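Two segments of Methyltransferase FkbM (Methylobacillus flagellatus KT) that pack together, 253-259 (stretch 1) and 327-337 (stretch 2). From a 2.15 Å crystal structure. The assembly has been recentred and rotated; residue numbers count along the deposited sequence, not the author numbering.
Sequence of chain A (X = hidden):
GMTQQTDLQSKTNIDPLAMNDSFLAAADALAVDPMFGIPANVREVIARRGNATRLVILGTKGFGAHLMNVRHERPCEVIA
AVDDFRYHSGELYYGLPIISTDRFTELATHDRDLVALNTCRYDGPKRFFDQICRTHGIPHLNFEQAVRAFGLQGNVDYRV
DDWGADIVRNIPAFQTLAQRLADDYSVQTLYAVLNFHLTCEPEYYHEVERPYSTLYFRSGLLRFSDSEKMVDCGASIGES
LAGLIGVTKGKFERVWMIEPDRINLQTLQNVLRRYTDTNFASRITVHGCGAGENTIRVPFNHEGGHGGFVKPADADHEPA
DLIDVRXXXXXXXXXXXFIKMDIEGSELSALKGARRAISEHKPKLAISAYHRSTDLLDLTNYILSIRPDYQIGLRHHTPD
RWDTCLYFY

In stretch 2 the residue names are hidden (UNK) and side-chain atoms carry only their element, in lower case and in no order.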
# COMPACT_ATOMS: atom_id res chain seq x y z
N GLU A 253 26.77 10.33 -27.16
CA GLU A 253 27.56 11.53 -27.34
C GLU A 253 26.91 12.78 -26.78
O GLU A 253 27.58 13.63 -26.21
CB GLU A 253 27.88 11.75 -28.83
CG GLU A 253 29.05 10.89 -29.34
CD GLU A 253 30.34 11.17 -28.59
OE1 GLU A 253 30.70 12.37 -28.44
OE2 GLU A 253 30.98 10.20 -28.14
N ARG A 254 25.61 12.93 -26.96
CA ARG A 254 24.97 14.15 -26.53
C ARG A 254 23.48 13.99 -26.35
O ARG A 254 22.84 13.21 -27.06
CB ARG A 254 25.21 15.20 -27.62
CG ARG A 254 25.04 16.65 -27.26
CD ARG A 254 26.00 17.19 -26.23
NE ARG A 254 25.83 18.65 -26.11
CZ ARG A 254 24.80 19.26 -25.52
NH1 ARG A 254 23.83 18.57 -24.91
NH2 ARG A 254 24.76 20.58 -25.51
N VAL A 255 22.93 14.70 -25.37
CA VAL A 255 21.49 14.78 -25.23
C VAL A 255 21.07 16.23 -24.99
O VAL A 255 21.54 16.85 -24.06
CB VAL A 255 20.92 13.86 -24.12
CG1 VAL A 255 19.42 14.08 -23.97
CG2 VAL A 255 21.23 12.39 -24.45
N TRP A 256 20.20 16.75 -25.85
CA TRP A 256 19.59 18.06 -25.65
C TRP A 256 18.15 17.84 -25.23
O TRP A 256 17.33 17.40 -26.03
CB TRP A 256 19.56 18.86 -26.93
CG TRP A 256 20.86 19.13 -27.56
CD1 TRP A 256 21.69 20.19 -27.30
CD2 TRP A 256 21.47 18.38 -28.62
NE1 TRP A 256 22.78 20.14 -28.12
CE2 TRP A 256 22.66 19.05 -28.96
CE3 TRP A 256 21.10 17.23 -29.33
CZ2 TRP A 256 23.51 18.60 -29.97
CZ3 TRP A 256 21.93 16.79 -30.33
CH2 TRP A 256 23.15 17.45 -30.63
N MSE A 257 17.86 18.11 -23.97
CA MSE A 257 16.52 17.97 -23.44
C MSE A 257 15.77 19.31 -23.49
O MSE A 257 16.22 20.29 -22.90
CB MSE A 257 16.59 17.45 -21.99
CG MSE A 257 17.26 16.11 -21.82
SE MSE A 257 17.13 15.42 -20.02
CE MSE A 257 15.80 14.74 -19.97
N ILE A 258 14.61 19.32 -24.16
CA ILE A 258 13.78 20.52 -24.36
C ILE A 258 12.44 20.35 -23.67
O ILE A 258 11.68 19.45 -24.01
CB ILE A 258 13.53 20.79 -25.88
CG1 ILE A 258 14.87 20.77 -26.66
CG2 ILE A 258 12.79 22.13 -26.10
CD1 ILE A 258 14.68 20.85 -28.14
N GLU A 259 12.16 21.22 -22.68
CA GLU A 259 10.92 21.13 -21.95
C GLU A 259 10.51 22.52 -21.42
O GLU A 259 11.28 23.12 -20.69
CB GLU A 259 11.15 20.17 -20.77
CG GLU A 259 10.02 20.15 -19.75
CD GLU A 259 8.72 19.69 -20.35
OE1 GLU A 259 8.70 18.69 -21.13
OE2 GLU A 259 7.69 20.30 -19.99
N UNK A 327 13.21 27.38 -32.25
CA UNK A 327 13.33 26.24 -33.14
C UNK A 327 14.49 25.33 -32.71
O UNK A 327 15.50 25.82 -32.24
c UNK A 327 13.60 26.87 -34.52
c UNK A 327 13.75 28.60 -32.88
c UNK A 327 14.31 28.11 -34.19
N UNK A 328 14.30 24.02 -32.90
CA UNK A 328 15.32 22.99 -32.59
C UNK A 328 16.69 23.27 -33.22
O UNK A 328 17.71 23.10 -32.56
c UNK A 328 13.75 21.11 -32.00
c UNK A 328 14.81 21.57 -33.00
c UNK A 328 15.95 20.52 -33.02
c UNK A 328 12.83 20.03 -32.50
N UNK A 329 16.69 23.68 -34.49
CA UNK A 329 17.89 24.01 -35.23
C UNK A 329 18.71 25.10 -34.53
O UNK A 329 19.91 25.14 -34.65
c UNK A 329 17.07 23.42 -37.59
o UNK A 329 16.38 23.76 -38.58
o UNK A 329 17.40 22.24 -37.38
c UNK A 329 17.56 24.51 -36.65
N UNK A 330 18.06 26.01 -33.82
CA UNK A 330 18.80 27.07 -33.04
C UNK A 330 19.18 26.61 -31.63
O UNK A 330 20.19 27.03 -31.09
c UNK A 330 18.02 28.39 -32.99
c UNK A 330 18.89 29.56 -32.51
o UNK A 330 19.99 29.76 -33.07
o UNK A 330 18.46 30.29 -31.60
N UNK A 331 18.38 25.74 -31.03
CA UNK A 331 18.64 25.24 -29.65
C UNK A 331 19.88 24.36 -29.58
O UNK A 331 20.70 24.49 -28.66
c UNK A 331 17.40 24.43 -29.12
c UNK A 331 14.82 24.61 -28.77
c UNK A 331 16.17 25.34 -28.96
c UNK A 331 17.71 23.73 -27.77
N UNK A 332 19.99 23.44 -30.54
CA UNK A 332 21.11 22.49 -30.59
C UNK A 332 22.33 23.09 -31.27
O UNK A 332 22.22 24.13 -31.94
c UNK A 332 20.44 21.26 -32.78
c UNK A 332 20.70 21.14 -31.28
c UNK A 332 19.49 20.52 -30.57
c UNK A 332 19.89 19.98 -33.41
N UNK A 333 23.49 22.45 -31.06
CA UNK A 333 24.75 22.95 -31.59
C UNK A 333 25.54 21.88 -32.33
O UNK A 333 26.74 21.99 -32.46
c UNK A 333 25.61 23.54 -30.45
o UNK A 333 26.56 22.91 -28.38
c UNK A 333 25.86 22.53 -29.32
o UNK A 333 25.37 21.38 -29.38
N UNK A 334 24.85 20.86 -32.81
CA UNK A 334 25.48 19.77 -33.52
C UNK A 334 24.39 19.03 -34.27
O UNK A 334 23.19 19.22 -34.01
o UNK A 334 27.46 18.05 -34.44
c UNK A 334 27.27 17.97 -33.21
c UNK A 334 26.21 18.85 -32.53
o UNK A 334 27.93 17.18 -32.50
N UNK A 335 24.82 18.21 -35.21
CA UNK A 335 23.97 17.39 -36.00
C UNK A 335 23.47 16.21 -35.13
O UNK A 335 24.29 15.45 -34.55
c UNK A 335 24.74 16.89 -37.21
N UNK A 336 22.12 16.09 -34.99
CA UNK A 336 21.60 14.98 -34.22
C UNK A 336 21.51 13.69 -35.04
O UNK A 336 21.52 13.71 -36.27
c UNK A 336 21.04 16.95 -35.51
c UNK A 336 19.76 16.35 -34.88
c UNK A 336 20.20 15.46 -33.80
N UNK A 337 21.47 12.59 -34.31
CA UNK A 337 21.30 11.26 -34.87
C UNK A 337 19.88 10.74 -34.57
O UNK A 337 19.46 9.78 -35.19
c UNK A 337 23.79 10.75 -34.51
c UNK A 337 22.34 10.28 -34.24
o UNK A 337 22.14 10.18 -32.82
O HOH W 1 27.08 19.34 -28.58

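Position 327 has three side-chain carbons that close a ring onto its own backbone N, which only proline does, and none of them touches stretch 1; it is P327. It sits at the N-cap, its CA-to-CB bond points away from stretch 1, and its O accepts from N of 330 (3.0 Å) and N of 331 (3.1 Å).

Position 328 carries four carbons, forked at the first, with one arm two carbons long; one of them approaches I258. That beta-branched pattern is isoleucine, I328. Its CG1 lies 4.0 Å from I258 CD1.

Positions 329 and 330 each have two carbons, the second bearing two oxygens, and neither touches stretch 1: a carboxylate one carbon from CA, hence aspartate. They are D329 (chi1 -72°, m) and D330 (chi1 -166°, t).

Position 331 repeats the forked four-carbon pattern, with a carbon against I258, and is I331. Its CB points toward the strand, and its CD1 stands 3.8 Å from I258 CD1.

Position 332 has the same fork, with one carbon over the W256 indole, so it is I332, the first residue after the helix to leave helical phi/psi (-84/163). Its N still donates to I328 O (3.1 Å). Its CG2 lies over one face of the indole, 3.6 Å from the centroid of the five-membered ring and 17° off the ring normal, a CH-pi contact.

Position 333 shows two carbons and a terminal pair of oxygens, one of them close to W256 NE1: D333. Its CB points sideways, but chi1 of 56° (p) brings the carboxylate nearer the strand. W256 NE1 donates to D333 OD1 at 3.1 Å with an N-H...O angle of 140°, from the edge of the indole.

Position 334 has the same composition, its first carbon near W256, and is D334. Its CB meets the indole edge 3.7 Å from W256 CZ2, while its OD1 accepts from the N of 335 at 2.8 Å.

Position 335 has a single carbon, out of contact with stretch 1, so it is A335, pointing away from the strand.

Position 336 again closes three carbons onto N, one of them near W256: P336. Its CB is 4.1 Å from W256 CZ3.

Position 337 has one carbon carrying an oxygen and a carbon, with no contact to stretch 1; this threonine pattern gives T337.

The contact, 382 Å² in all, is organised around W256, which has the largest covered area. I332 covers one face, D333 and D334 meet the edge, and I258 extends the apolar packing to I328 and I331. The charged margin is looser: R254 NH2 and D333 OD1 form a long salt bridge at 4.0 Å, with the oxygen well out of the guanidinium plane. Water 1 links them more closely, its O donating to D333 OD1 (2.8 Å) and accepting a weak bond from R254 NE (2.9 Å).

Stretch 2, residues 327-337: PIDDIIDDAPT
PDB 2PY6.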